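Local coordinates for Serine/threonine/tyrosine-interacting protein (PDB 2R0B) that is a catalytically inactive phosphatase that anchors ERK1/ERK2 in the nucleus and binds FBXW7, keeping it out of its SCF ubiquitin ligase, at residues L62-D66 / S102-F107; A46-K50 / V95-A99; N71-P77 / Q143-Y147; R3-Q7 / G16-S20. All coordinates share one frame; numbering follows the deposited sequence. Where two conformers were deposited one is given.

Contacts 1 and 2 meet at one sulfate, contact 1 supplying the arginine and the helix start, contact 2 the opening residues of the phosphate-binding loop; their centres lie about 10 Å apart, and Arg103 NH2 packs on Asn98 CB at 3.4 Å. Contact 4 flanks contact 2 at a similar centre-to-centre distance, tied by probable hydrogen bonds from Gly16 N to Val95 O (3.0 Å) and from Tyr18 N to Asn98 O (2.9 Å). Contact 3 adjoins contact 1 about 11 Å away between centres, Phe107 CE1 meeting Phe76 CD1 at 3.6 Å. Contacts 3 and 4 lie on opposite sides of the chain's centre, about 23 Å apart between centres.

Contact 1: residues L62-D66 / S102-F107; sequences LDIAD and SRSAAF. With SO4 (sulfate ion), chain B.
Asp66 OD1 accepts two hydrogen bonds: from Ser102 OG across the contact, 2.7 Å away, and from Asn137 ND2 outside it. The hydroxyl meets the syn side of the carboxylate but stands 32° out of its plane. Because Ser102 OG also accepts from the backbone N of Asn137, its rotation is fixed by two bonds. Beside this pair lies the Arg103 side chain, whose bend at chi3 (-72°) turns the guanidinium between strand end and anion. NH1 donates to Ile64 O at 2.9 Å, in the plane of both the guanidinium and the carbonyl, and also forms a salt bridge with Glu45. The edge formed by NE and NH2 holds the sulfate: NE reaches SO4 O2 and NH2 reaches SO4 O3, each at 2.8 Å. Asp66 CB lies over one guanidinium face, 3.5 Å from NE, while Ile64 CG2 runs alongside CD. Acceptors in the plane and carbon over a face thus restrict both slide and tilt. Deeper in, Leu62 CD1 sits over one face of the Phe107 ring, 4.2 Å from its centroid, as a CH-pi contact. Ile64 CD1 presses obliquely on the same ring, a tight 3.3 Å from CE2. The backbone N atoms of Ser102, Arg103 and Ser104 all donate to the sulfate, as does Ser104 OG, so the anion rests at the start of helix 103-116. This is the phosphate-binding P-loop of the protein-tyrosine phosphatase fold, and Asp66 probably occupies the general-acid position of active dual-specificity relatives.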
loop_
_atom_site.group_PDB
_atom_site.type_symbol
_atom_site.label_atom_id
_atom_site.label_comp_id
_atom_site.label_asym_id
_atom_site.label_seq_id
_atom_site.Cartn_x
_atom_site.Cartn_y
_atom_site.Cartn_z
ATOM N N LEU A 62 -3.804 -2.533 -9.030
ATOM C CA LEU A 62 -4.011 -1.129 -9.389
ATOM C C LEU A 62 -2.981 -0.714 -10.420
ATOM O O LEU A 62 -1.775 -0.694 -10.146
ATOM C CB LEU A 62 -3.910 -0.198 -8.164
ATOM C CG LEU A 62 -4.895 -0.399 -7.011
ATOM C CD1 LEU A 62 -4.606 0.549 -5.839
ATOM C CD2 LEU A 62 -6.354 -0.278 -7.448
ATOM N N ASP A 63 -3.478 -0.398 -11.604
ATOM C CA ASP A 63 -2.639 0.090 -12.697
ATOM C C ASP A 63 -2.359 1.580 -12.459
ATOM O O ASP A 63 -3.186 2.458 -12.766
ATOM C CB ASP A 63 -3.360 -0.187 -14.016
ATOM C CG ASP A 63 -2.726 0.508 -15.201
ATOM O OD1 ASP A 63 -1.527 0.846 -15.133
ATOM O OD2 ASP A 63 -3.430 0.702 -16.234
ATOM N N ILE A 64 -1.188 1.861 -11.887
ATOM C CA ILE A 64 -0.823 3.230 -11.471
ATOM C C ILE A 64 0.624 3.513 -11.850
ATOM O O ILE A 64 1.497 2.692 -11.559
ATOM C CB ILE A 64 -0.952 3.402 -9.916
ATOM C CG1 ILE A 64 -2.425 3.272 -9.482
ATOM C CG2 ILE A 64 -0.340 4.760 -9.467
ATOM C CD1 ILE A 64 -2.698 3.232 -8.010
ATOM N N ALA A 65 0.875 4.653 -12.500
ATOM C CA ALA A 65 2.244 5.128 -12.758
ATOM C C ALA A 65 2.797 5.944 -11.598
ATOM O O ALA A 65 2.049 6.685 -10.937
ATOM C CB ALA A 65 2.265 5.961 -14.011
ATOM N N ASP A 66 4.099 5.819 -11.344
ATOM C CA ASP A 66 4.759 6.650 -10.328
ATOM C C ASP A 66 5.217 7.994 -10.891
ATOM O O ASP A 66 6.391 8.196 -11.210
ATOM C CB ASP A 66 5.930 5.914 -9.655
ATOM C CG ASP A 66 6.550 6.722 -8.523
ATOM O OD1 ASP A 66 5.825 7.538 -7.916
ATOM O OD2 ASP A 66 7.755 6.543 -8.233
ATOM N N SER A 102 7.032 5.047 -3.283
ATOM C CA SER A 102 6.199 6.179 -3.667
ATOM C C SER A 102 4.716 5.860 -3.789
ATOM O O SER A 102 3.940 6.358 -2.988
ATOM C CB SER A 102 6.699 6.815 -4.954
ATOM O OG SER A 102 5.862 7.922 -5.266
ATOM N N ARG A 103 4.318 5.081 -4.789
ATOM C CA ARG A 103 2.902 4.673 -4.934
ATOM C C ARG A 103 2.361 3.874 -3.726
ATOM O O ARG A 103 1.331 4.220 -3.093
ATOM C CB ARG A 103 2.726 3.837 -6.215
ATOM C CG ARG A 103 3.082 4.598 -7.535
ATOM C CD ARG A 103 3.208 3.695 -8.757
ATOM N NE ARG A 103 4.425 2.878 -8.688
ATOM C CZ ARG A 103 4.816 2.020 -9.628
ATOM N NH1 ARG A 103 4.120 1.880 -10.764
ATOM N NH2 ARG A 103 5.939 1.335 -9.455
ATOM N N SER A 104 3.047 2.782 -3.415
ATOM C CA SER A 104 2.633 1.914 -2.328
ATOM C C SER A 104 2.605 2.665 -0.987
ATOM O O SER A 104 1.608 2.563 -0.230
ATOM C CB SER A 104 3.535 0.690 -2.275
ATOM O OG SER A 104 4.878 1.094 -2.241
ATOM N N ALA A 105 3.647 3.459 -0.735
ATOM C CA ALA A 105 3.702 4.246 0.493
ATOM C C ALA A 105 2.534 5.213 0.558
ATOM O O ALA A 105 1.924 5.364 1.614
ATOM C CB ALA A 105 5.013 5.013 0.608
ATOM N N ALA A 106 2.206 5.872 -0.560
ATOM C CA ALA A 106 1.093 6.825 -0.532
ATOM C C ALA A 106 -0.235 6.155 -0.133
ATOM O O ALA A 106 -1.023 6.712 0.641
ATOM C CB ALA A 106 0.951 7.559 -1.873
ATOM N N PHE A 107 -0.502 4.962 -0.666
ATOM C CA PHE A 107 -1.713 4.238 -0.314
ATOM C C PHE A 107 -1.757 3.843 1.178
ATOM O O PHE A 107 -2.825 3.889 1.798
ATOM C CB PHE A 107 -1.924 3.034 -1.255
ATOM C CG PHE A 107 -2.584 3.419 -2.545
ATOM C CD1 PHE A 107 -3.966 3.610 -2.594
ATOM C CD2 PHE A 107 -1.815 3.701 -3.682
ATOM C CE1 PHE A 107 -4.577 4.011 -3.785
ATOM C CE2 PHE A 107 -2.416 4.117 -4.863
ATOM C CZ PHE A 107 -3.803 4.265 -4.916
HETATM S S SO4 B . 6.550 2.345 -5.753
HETATM O O1 SO4 B . 7.762 2.844 -5.105
HETATM O O2 SO4 B . 5.962 3.485 -6.446
HETATM O O3 SO4 B . 6.856 1.342 -6.770
HETATM O O4 SO4 B . 5.617 1.773 -4.784
#

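Contact 2: residues A46-K50 / V95-A99; sequences ANFIK and VHGNA. With SO4 (sulfate ion), chain B.
With chi1 at -53° and chi2 at 173°, Ile49 sends its CG2 methyl to His96 and its CD1 methyl to Asn98, so that one side chain spans the opening residues of the phosphatase P-loop, where strand 93-96 gives way to the anion-binding turn. CG2 comes to the edge of the imidazole, close to the ring plane and 3.6 Å from His96 CE1. CD1 crosses the Asn98 side chain at about a right angle and stops 3.5 Å from its CB. In His96 a chi1 of 79° places CG between the backbone N and the carbonyl carbon and swings the ring toward the following peptide, where His96 ND1 donates to Gly97 O at 3.0 Å, almost straight and on a lone pair in the carbonyl plane. On its far nitrogen, His96 NE2 is 2.7 Å from a water that donates to Lys50 O. A leucine here would remove both ring nitrogens, and would probably leave Gly97 O without its side-chain donor and break the water link to Lys50. Gly97 stands where active family members carry the catalytic cysteine, consistent with the protein's inactivity; a CB on it in this backbone would run into sulfate O4. At the outer end, Asn98 ND2 meets the Phe48 ring at its edge, 3.6 Å from CZ, the amide turned steeply to the ring. That ND2 donates to Glu45, while Phe48 also makes an edge-to-face pair with Tyr18. Sulfate O3 is shared by two backbone donors, Asn98 N at 2.8 Å and Ala99 N at 3.1 Å.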
loop_
_atom_site.group_PDB
_atom_site.type_symbol
_atom_site.label_atom_id
_atom_site.label_comp_id
_atom_site.label_asym_id
_atom_site.label_seq_id
_atom_site.Cartn_x
_atom_site.Cartn_y
_atom_site.Cartn_z
ATOM N N ALA A 46 3.937 -5.131 -15.588
ATOM C CA ALA A 46 3.155 -6.335 -15.281
ATOM C C ALA A 46 3.846 -7.678 -15.626
ATOM O O ALA A 46 3.417 -8.733 -15.164
ATOM C CB ALA A 46 1.729 -6.238 -15.885
ATOM N N ASN A 47 4.948 -7.626 -16.376
ATOM C CA ASN A 47 5.794 -8.825 -16.565
ATOM C C ASN A 47 6.477 -9.317 -15.288
ATOM O O ASN A 47 6.726 -10.516 -15.138
ATOM C CB ASN A 47 6.849 -8.642 -17.684
ATOM C CG ASN A 47 7.720 -7.377 -17.520
ATOM O OD1 ASN A 47 7.279 -6.349 -16.982
ATOM N ND2 ASN A 47 8.957 -7.442 -18.030
ATOM N N PHE A 48 6.816 -8.406 -14.375
ATOM C CA PHE A 48 7.487 -8.828 -13.152
ATOM C C PHE A 48 6.737 -8.472 -11.866
ATOM O O PHE A 48 7.097 -8.961 -10.799
ATOM C CB PHE A 48 8.949 -8.354 -13.097
ATOM C CG PHE A 48 9.119 -6.861 -12.954
ATOM C CD1 PHE A 48 9.464 -6.308 -11.743
ATOM C CD2 PHE A 48 9.008 -6.022 -14.050
ATOM C CE1 PHE A 48 9.680 -4.955 -11.591
ATOM C CE2 PHE A 48 9.211 -4.640 -13.919
ATOM C CZ PHE A 48 9.543 -4.095 -12.678
ATOM N N ILE A 49 5.704 -7.632 -11.974
ATOM C CA ILE A 49 4.887 -7.269 -10.820
ATOM C C ILE A 49 3.438 -7.697 -11.088
ATOM O O ILE A 49 2.713 -7.067 -11.871
ATOM C CB ILE A 49 4.926 -5.777 -10.473
ATOM C CG1 ILE A 49 6.348 -5.260 -10.319
ATOM C CG2 ILE A 49 4.181 -5.516 -9.139
ATOM C CD1 ILE A 49 6.400 -3.767 -10.144
ATOM N N LYS A 50 3.031 -8.758 -10.415
ATOM C CA LYS A 50 1.759 -9.407 -10.699
ATOM C C LYS A 50 1.338 -10.329 -9.552
ATOM O O LYS A 50 2.157 -10.678 -8.701
ATOM C CB LYS A 50 1.894 -10.216 -11.995
ATOM C CG LYS A 50 2.632 -11.533 -11.806
ATOM C CD LYS A 50 2.773 -12.283 -13.113
ATOM C CE LYS A 50 4.108 -12.035 -13.766
ATOM N NZ LYS A 50 5.204 -12.884 -13.165
ATOM N N VAL A 95 0.585 -4.325 1.203
ATOM C CA VAL A 95 0.524 -3.366 0.093
ATOM C C VAL A 95 1.923 -3.275 -0.525
ATOM O O VAL A 95 2.891 -2.975 0.169
ATOM C CB VAL A 95 0.131 -1.960 0.562
ATOM C CG1 VAL A 95 0.038 -1.018 -0.665
ATOM C CG2 VAL A 95 -1.175 -2.003 1.342
ATOM N N HIS A 96 2.036 -3.551 -1.822
ATOM C CA HIS A 96 3.331 -3.489 -2.468
ATOM C C HIS A 96 3.251 -2.758 -3.796
ATOM O O HIS A 96 2.193 -2.729 -4.447
ATOM C CB HIS A 96 3.981 -4.892 -2.601
ATOM C CG HIS A 96 3.451 -5.715 -3.737
ATOM N ND1 HIS A 96 3.774 -5.458 -5.057
ATOM C CD2 HIS A 96 2.619 -6.787 -3.752
ATOM C CE1 HIS A 96 3.163 -6.340 -5.830
ATOM N NE2 HIS A 96 2.465 -7.158 -5.065
ATOM N N GLY A 97 4.372 -2.137 -4.169
ATOM C CA GLY A 97 4.500 -1.521 -5.469
ATOM C C GLY A 97 5.653 -2.212 -6.174
ATOM O O GLY A 97 5.762 -3.444 -6.151
ATOM N N ASN A 98 6.518 -1.420 -6.804
ATOM C CA ASN A 98 7.771 -1.927 -7.335
ATOM C C ASN A 98 8.834 -1.792 -6.241
ATOM O O ASN A 98 9.292 -2.802 -5.684
ATOM C CB ASN A 98 8.124 -1.142 -8.609
ATOM C CG ASN A 98 9.433 -1.566 -9.229
ATOM O OD1 ASN A 98 10.289 -2.154 -8.566
ATOM N ND2 ASN A 98 9.620 -1.230 -10.516
ATOM N N ALA A 99 9.172 -0.549 -5.901
ATOM C CA ALA A 99 10.203 -0.245 -4.918
ATOM C C ALA A 99 9.665 -0.138 -3.485
ATOM O O ALA A 99 10.449 -0.225 -2.550
ATOM C CB ALA A 99 10.971 1.068 -5.294
HETATM S S SO4 B . 6.550 2.345 -5.753
HETATM O O1 SO4 B . 7.762 2.844 -5.105
HETATM O O2 SO4 B . 5.962 3.485 -6.446
HETATM O O3 SO4 B . 6.856 1.342 -6.770
HETATM O O4 SO4 B . 5.617 1.773 -4.784
HETATM O O HOH W 1 2.337 -9.620 -6.119
#

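Contact 3: residues N71-P77 / Q143-Y147; sequences NIIRFFP and QLQEY. With SO4 (sulfate ion), chain C.
From its CB, 4.2 Å from Ile73 CB, the Gln143 side chain runs out of helix 138-152 toward the loop and 3-10 turn that precede helix 76-88. It is extended past CG (chi2 176°), and CD comes only loosely up to Ile72 CG1. At the tip, OE1 accepts two backbone donors, from Ile72 N at 2.8 Å and from Ile73 N at 2.9 Å, both in the plane of the amide carbonyl, the first on a lone pair and the second straighter (N-H...O 164°). NE2 donates to Glu70 O, so three bonds hold the amide against rotation. An alanine here would remove the amide and would probably leave Ile72 N and Ile73 N without their common partner and Glu70 O without its donor, the turn then meeting the helix through apolar contacts alone. Asn71 steadies the same turn: its OD1 accepts from Arg74 N at 2.8 Å, an Asx motif. Ile73 lies across the helix surface, its CD1 at 3.6 Å from Glu146 CD and also against Tyr147 CB. Next to it, Phe76 CB sits over the centre of the Tyr147 ring, 3.7 Å from the centroid, and the Phe76 ring turns its edge to the same face, the planes at 60° and the centroids 5.2 Å apart. Phe76 CZ adds a contact with Leu144 CD2 at 3.7 Å. Tyr147 OH is held by Glu114. Helices 76-88 and 138-152, thereby joined, both rest on helix 103-116, through Phe76 edge-to-face with Phe107 and Leu144 on Ala110; Ile72, just ahead of helix 76-88, touches Ala106.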
loop_
_atom_site.group_PDB
_atom_site.type_symbol
_atom_site.label_atom_id
_atom_site.label_comp_id
_atom_site.label_asym_id
_atom_site.label_seq_id
_atom_site.Cartn_x
_atom_site.Cartn_y
_atom_site.Cartn_z
ATOM N N ASN A 71 -3.269 10.187 -11.231
ATOM C CA ASN A 71 -4.340 10.274 -10.247
ATOM C C ASN A 71 -4.404 9.008 -9.405
ATOM O O ASN A 71 -4.758 7.917 -9.905
ATOM C CB ASN A 71 -5.676 10.501 -10.967
ATOM C CG ASN A 71 -6.886 10.547 -10.027
ATOM O OD1 ASN A 71 -6.865 10.050 -8.892
ATOM N ND2 ASN A 71 -7.974 11.147 -10.524
ATOM N N ILE A 72 -4.069 9.144 -8.122
ATOM C CA ILE A 72 -4.281 8.044 -7.161
ATOM C C ILE A 72 -5.425 8.321 -6.179
ATOM O O ILE A 72 -5.962 7.393 -5.599
ATOM C CB ILE A 72 -3.008 7.697 -6.344
ATOM C CG1 ILE A 72 -2.557 8.877 -5.467
ATOM C CG2 ILE A 72 -1.903 7.187 -7.272
ATOM C CD1 ILE A 72 -1.305 8.543 -4.589
ATOM N N ILE A 73 -5.799 9.585 -5.983
ATOM C CA ILE A 73 -6.926 9.897 -5.084
ATOM C C ILE A 73 -8.220 9.169 -5.482
ATOM O O ILE A 73 -8.990 8.752 -4.617
ATOM C CB ILE A 73 -7.136 11.430 -4.933
ATOM C CG1 ILE A 73 -8.160 11.739 -3.841
ATOM C CG2 ILE A 73 -7.501 12.064 -6.280
ATOM C CD1 ILE A 73 -8.315 13.240 -3.544
ATOM N N ARG A 74 -8.434 8.979 -6.791
ATOM C CA ARG A 74 -9.602 8.220 -7.251
ATOM C C ARG A 74 -9.739 6.821 -6.609
ATOM O O ARG A 74 -10.853 6.284 -6.537
ATOM C CB ARG A 74 -9.608 8.100 -8.782
ATOM C CG ARG A 74 -8.411 7.317 -9.334
ATOM C CD ARG A 74 -8.349 7.347 -10.832
ATOM N NE ARG A 74 -7.035 6.935 -11.302
ATOM C CZ ARG A 74 -6.814 6.181 -12.378
ATOM N NH1 ARG A 74 -7.817 5.727 -13.118
ATOM N NH2 ARG A 74 -5.572 5.866 -12.712
ATOM N N PHE A 75 -8.619 6.246 -6.151
ATOM C CA PHE A 75 -8.629 4.876 -5.610
ATOM C C PHE A 75 -8.555 4.816 -4.071
ATOM O O PHE A 75 -8.707 3.713 -3.494
ATOM C CB PHE A 75 -7.485 4.010 -6.195
ATOM C CG PHE A 75 -7.644 3.660 -7.665
ATOM C CD1 PHE A 75 -8.789 3.017 -8.127
ATOM C CD2 PHE A 75 -6.628 3.951 -8.574
ATOM C CE1 PHE A 75 -8.925 2.720 -9.493
ATOM C CE2 PHE A 75 -6.745 3.644 -9.925
ATOM C CZ PHE A 75 -7.892 3.019 -10.386
ATOM N N PHE A 76 -8.376 5.959 -3.397
ATOM C CA PHE A 76 -8.320 5.934 -1.933
ATOM C C PHE A 76 -9.552 5.281 -1.262
ATOM O O PHE A 76 -9.380 4.485 -0.369
ATOM C CB PHE A 76 -8.006 7.320 -1.338
ATOM C CG PHE A 76 -6.606 7.818 -1.655
ATOM C CD1 PHE A 76 -5.589 6.930 -1.993
ATOM C CD2 PHE A 76 -6.301 9.165 -1.571
ATOM C CE1 PHE A 76 -4.281 7.403 -2.283
ATOM C CE2 PHE A 76 -5.010 9.642 -1.858
ATOM C CZ PHE A 76 -4.003 8.764 -2.198
ATOM N N PRO A 77 -10.795 5.617 -1.706
ATOM C CA PRO A 77 -11.950 4.940 -1.099
ATOM C C PRO A 77 -11.923 3.424 -1.273
ATOM O O PRO A 77 -12.229 2.714 -0.311
ATOM C CB PRO A 77 -13.164 5.596 -1.809
ATOM C CG PRO A 77 -12.622 6.980 -2.196
ATOM C CD PRO A 77 -11.220 6.657 -2.668
ATOM N N GLN A 143 -2.165 15.056 -3.323
ATOM C CA GLN A 143 -3.423 14.286 -3.405
ATOM C C GLN A 143 -3.828 13.699 -2.055
ATOM O O GLN A 143 -5.026 13.583 -1.763
ATOM C CB GLN A 143 -3.355 13.190 -4.465
ATOM C CG GLN A 143 -3.373 13.733 -5.875
ATOM C CD GLN A 143 -3.211 12.660 -6.908
ATOM O OE1 GLN A 143 -3.987 11.685 -6.963
ATOM N NE2 GLN A 143 -2.211 12.838 -7.763
ATOM N N LEU A 144 -2.831 13.362 -1.234
ATOM C CA LEU A 144 -3.094 12.919 0.140
ATOM C C LEU A 144 -3.788 14.017 0.960
ATOM O O LEU A 144 -4.786 13.773 1.641
ATOM C CB LEU A 144 -1.782 12.489 0.787
ATOM C CG LEU A 144 -1.398 11.115 0.233
ATOM C CD1 LEU A 144 0.083 10.826 0.489
ATOM C CD2 LEU A 144 -2.303 10.009 0.836
ATOM N N GLN A 145 -3.237 15.225 0.883
ATOM C CA GLN A 145 -3.819 16.413 1.513
ATOM C C GLN A 145 -5.220 16.750 0.987
ATOM O O GLN A 145 -6.127 17.135 1.752
ATOM C CB GLN A 145 -2.819 17.573 1.351
ATOM C CG GLN A 145 -1.465 17.254 2.023
ATOM C CD GLN A 145 -0.358 18.231 1.642
ATOM O OE1 GLN A 145 -0.193 18.583 0.472
ATOM N NE2 GLN A 145 0.413 18.671 2.636
ATOM N N GLU A 146 -5.402 16.566 -0.315
ATOM C CA GLU A 146 -6.653 16.857 -0.988
ATOM C C GLU A 146 -7.749 15.901 -0.491
ATOM O O GLU A 146 -8.885 16.307 -0.325
ATOM C CB GLU A 146 -6.444 16.741 -2.506
ATOM C CG GLU A 146 -7.674 16.958 -3.402
ATOM C CD GLU A 146 -7.440 16.503 -4.829
ATOM O OE1 GLU A 146 -6.325 16.111 -5.171
ATOM O OE2 GLU A 146 -8.405 16.506 -5.634
ATOM N N TYR A 147 -7.384 14.645 -0.248
ATOM C CA TYR A 147 -8.317 13.617 0.166
ATOM C C TYR A 147 -8.700 13.875 1.627
ATOM O O TYR A 147 -9.849 13.680 2.010
ATOM C CB TYR A 147 -7.684 12.223 -0.030
ATOM C CG TYR A 147 -8.576 11.064 0.378
ATOM C CD1 TYR A 147 -9.820 10.858 -0.238
ATOM C CD2 TYR A 147 -8.172 10.174 1.381
ATOM C CE1 TYR A 147 -10.646 9.791 0.154
ATOM C CE2 TYR A 147 -8.988 9.110 1.781
ATOM C CZ TYR A 147 -10.216 8.920 1.161
ATOM O OH TYR A 147 -11.033 7.866 1.545
HETATM S S SO4 C . 0.127 18.873 6.475
HETATM O O1 SO4 C . -0.787 19.510 7.443
HETATM O O2 SO4 C . -0.764 18.413 5.414
HETATM O O3 SO4 C . 1.099 19.853 6.021
HETATM O O4 SO4 C . 0.777 17.775 7.174
#

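Contact 4: residues R3-Q7 / G16-S20; sequences RREMQ and GPYSS
The chain leading into strand 7-10 and the chain leaving strand 13-16 come closest at Met6 and Gly16, whose CA atoms are 3.9 Å apart. A side chain on Gly16 would collide with Met6 CB and Ser20 OG, so the close approach depends on its absence. Pro17 is the main apolar partner: its ring lies along the backbone of the first residues, CG at 3.4 Å from Arg3 O and CD at 3.4 Å from Glu5 O, with the Arg3 guanidinium obliquely beside CB. Past it the chain enters a 3-10 turn, where Pro17 O accepts from Ser20 OG at 2.9 Å and from Ser20 N at 3.2 Å. This holds the Ser20 side chain in place, and its CB packs against Met6 CB at 3.8 Å. Farther out, Arg4 and Tyr18 run side by side in the same direction, guanidinium and ring planes 86° apart; their ends are joined through a water, 3.0 Å from Arg4 NH2 and 2.8 Å from Tyr18 OH. Arg131 reaches in from elsewhere to bond Arg3 O and Gln7 OE1. The arrangement closes the open end of the antiparallel hairpin formed by strands 7-10 and 13-16, at one border of the mixed central sheet in the dual-specificity phosphatase fold.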
loop_
_atom_site.group_PDB
_atom_site.type_symbol
_atom_site.label_atom_id
_atom_site.label_comp_id
_atom_site.label_asym_id
_atom_site.label_seq_id
_atom_site.Cartn_x
_atom_site.Cartn_y
_atom_site.Cartn_z
ATOM N N ARG A 3 14.997 -2.571 2.490
ATOM C CA ARG A 3 14.428 -2.031 1.198
ATOM C C ARG A 3 13.825 -3.116 0.300
ATOM O O ARG A 3 12.802 -2.865 -0.357
ATOM C CB ARG A 3 15.492 -1.182 0.454
ATOM C CG ARG A 3 15.398 -1.141 -1.099
ATOM C CD ARG A 3 14.289 -0.221 -1.607
ATOM N NE ARG A 3 14.263 -0.206 -3.064
ATOM C CZ ARG A 3 13.699 -1.145 -3.824
ATOM N NH1 ARG A 3 13.768 -1.039 -5.155
ATOM N NH2 ARG A 3 13.070 -2.187 -3.265
ATOM N N ARG A 4 14.414 -4.317 0.297
ATOM C CA ARG A 4 13.883 -5.434 -0.508
ATOM C C ARG A 4 12.993 -6.414 0.284
ATOM O O ARG A 4 12.701 -7.516 -0.181
ATOM C CB ARG A 4 15.013 -6.162 -1.260
ATOM C CG ARG A 4 15.793 -5.236 -2.216
ATOM C CD ARG A 4 16.708 -5.990 -3.187
ATOM N NE ARG A 4 15.975 -6.605 -4.294
ATOM C CZ ARG A 4 15.635 -5.960 -5.415
ATOM N NH1 ARG A 4 15.963 -4.682 -5.591
ATOM N NH2 ARG A 4 14.961 -6.593 -6.365
ATOM N N GLU A 5 12.559 -5.992 1.467
ATOM C CA GLU A 5 11.654 -6.764 2.314
ATOM C C GLU A 5 10.472 -5.916 2.780
ATOM O O GLU A 5 10.502 -4.682 2.689
ATOM C CB GLU A 5 12.391 -7.363 3.526
ATOM C CG GLU A 5 12.995 -6.351 4.493
ATOM C CD GLU A 5 13.862 -6.998 5.583
ATOM O OE1 GLU A 5 14.158 -8.202 5.482
ATOM O OE2 GLU A 5 14.210 -6.303 6.567
ATOM N N MET A 6 9.435 -6.596 3.263
ATOM C CA MET A 6 8.227 -5.923 3.781
ATOM C C MET A 6 8.348 -5.619 5.282
ATOM O O MET A 6 8.975 -6.388 6.038
ATOM C CB MET A 6 6.954 -6.750 3.483
ATOM C CG MET A 6 6.759 -8.043 4.303
ATOM S SD MET A 6 5.216 -8.984 4.027
ATOM C CE MET A 6 5.367 -10.262 5.307
ATOM N N GLN A 7 7.755 -4.491 5.698
ATOM C CA GLN A 7 7.680 -4.125 7.104
ATOM C C GLN A 7 6.234 -4.045 7.569
ATOM O O GLN A 7 5.385 -3.577 6.824
ATOM C CB GLN A 7 8.349 -2.777 7.336
ATOM C CG GLN A 7 9.875 -2.872 7.277
ATOM C CD GLN A 7 10.376 -2.710 5.868
ATOM O OE1 GLN A 7 9.897 -1.845 5.151
ATOM N NE2 GLN A 7 11.351 -3.518 5.468
ATOM N N GLY A 16 5.699 -3.140 1.312
ATOM C CA GLY A 16 6.900 -3.785 0.769
ATOM C C GLY A 16 7.116 -3.457 -0.696
ATOM O O GLY A 16 6.260 -2.850 -1.314
ATOM N N PRO A 17 8.272 -3.864 -1.246
ATOM C CA PRO A 17 8.567 -3.814 -2.668
ATOM C C PRO A 17 7.911 -5.035 -3.340
ATOM O O PRO A 17 7.364 -5.912 -2.665
ATOM C CB PRO A 17 10.097 -3.943 -2.706
ATOM C CG PRO A 17 10.386 -4.888 -1.535
ATOM C CD PRO A 17 9.375 -4.484 -0.475
ATOM N N TYR A 18 8.004 -5.146 -4.655
ATOM C CA TYR A 18 7.382 -6.281 -5.295
ATOM C C TYR A 18 7.989 -7.628 -4.834
ATOM O O TYR A 18 7.309 -8.673 -4.844
ATOM C CB TYR A 18 7.427 -6.122 -6.821
ATOM C CG TYR A 18 8.763 -6.537 -7.394
ATOM C CD1 TYR A 18 9.783 -5.608 -7.569
ATOM C CD2 TYR A 18 9.009 -7.869 -7.718
ATOM C CE1 TYR A 18 11.038 -5.985 -8.091
ATOM C CE2 TYR A 18 10.253 -8.255 -8.223
ATOM C CZ TYR A 18 11.250 -7.327 -8.397
ATOM O OH TYR A 18 12.464 -7.742 -8.893
ATOM N N SER A 19 9.270 -7.600 -4.445
ATOM C CA SER A 19 9.976 -8.837 -4.097
ATOM C C SER A 19 9.327 -9.545 -2.911
ATOM O O SER A 19 9.514 -10.746 -2.736
ATOM C CB SER A 19 11.480 -8.580 -3.868
ATOM O OG SER A 19 11.791 -8.305 -2.513
ATOM N N SER A 20 8.541 -8.819 -2.122
ATOM C CA SER A 20 7.897 -9.449 -0.955
ATOM C C SER A 20 6.738 -10.392 -1.272
ATOM O O SER A 20 6.284 -11.133 -0.397
ATOM C CB SER A 20 7.489 -8.401 0.086
ATOM O OG SER A 20 6.540 -7.498 -0.409
HETATM O O HOH W 2 13.396 -9.123 -6.627
#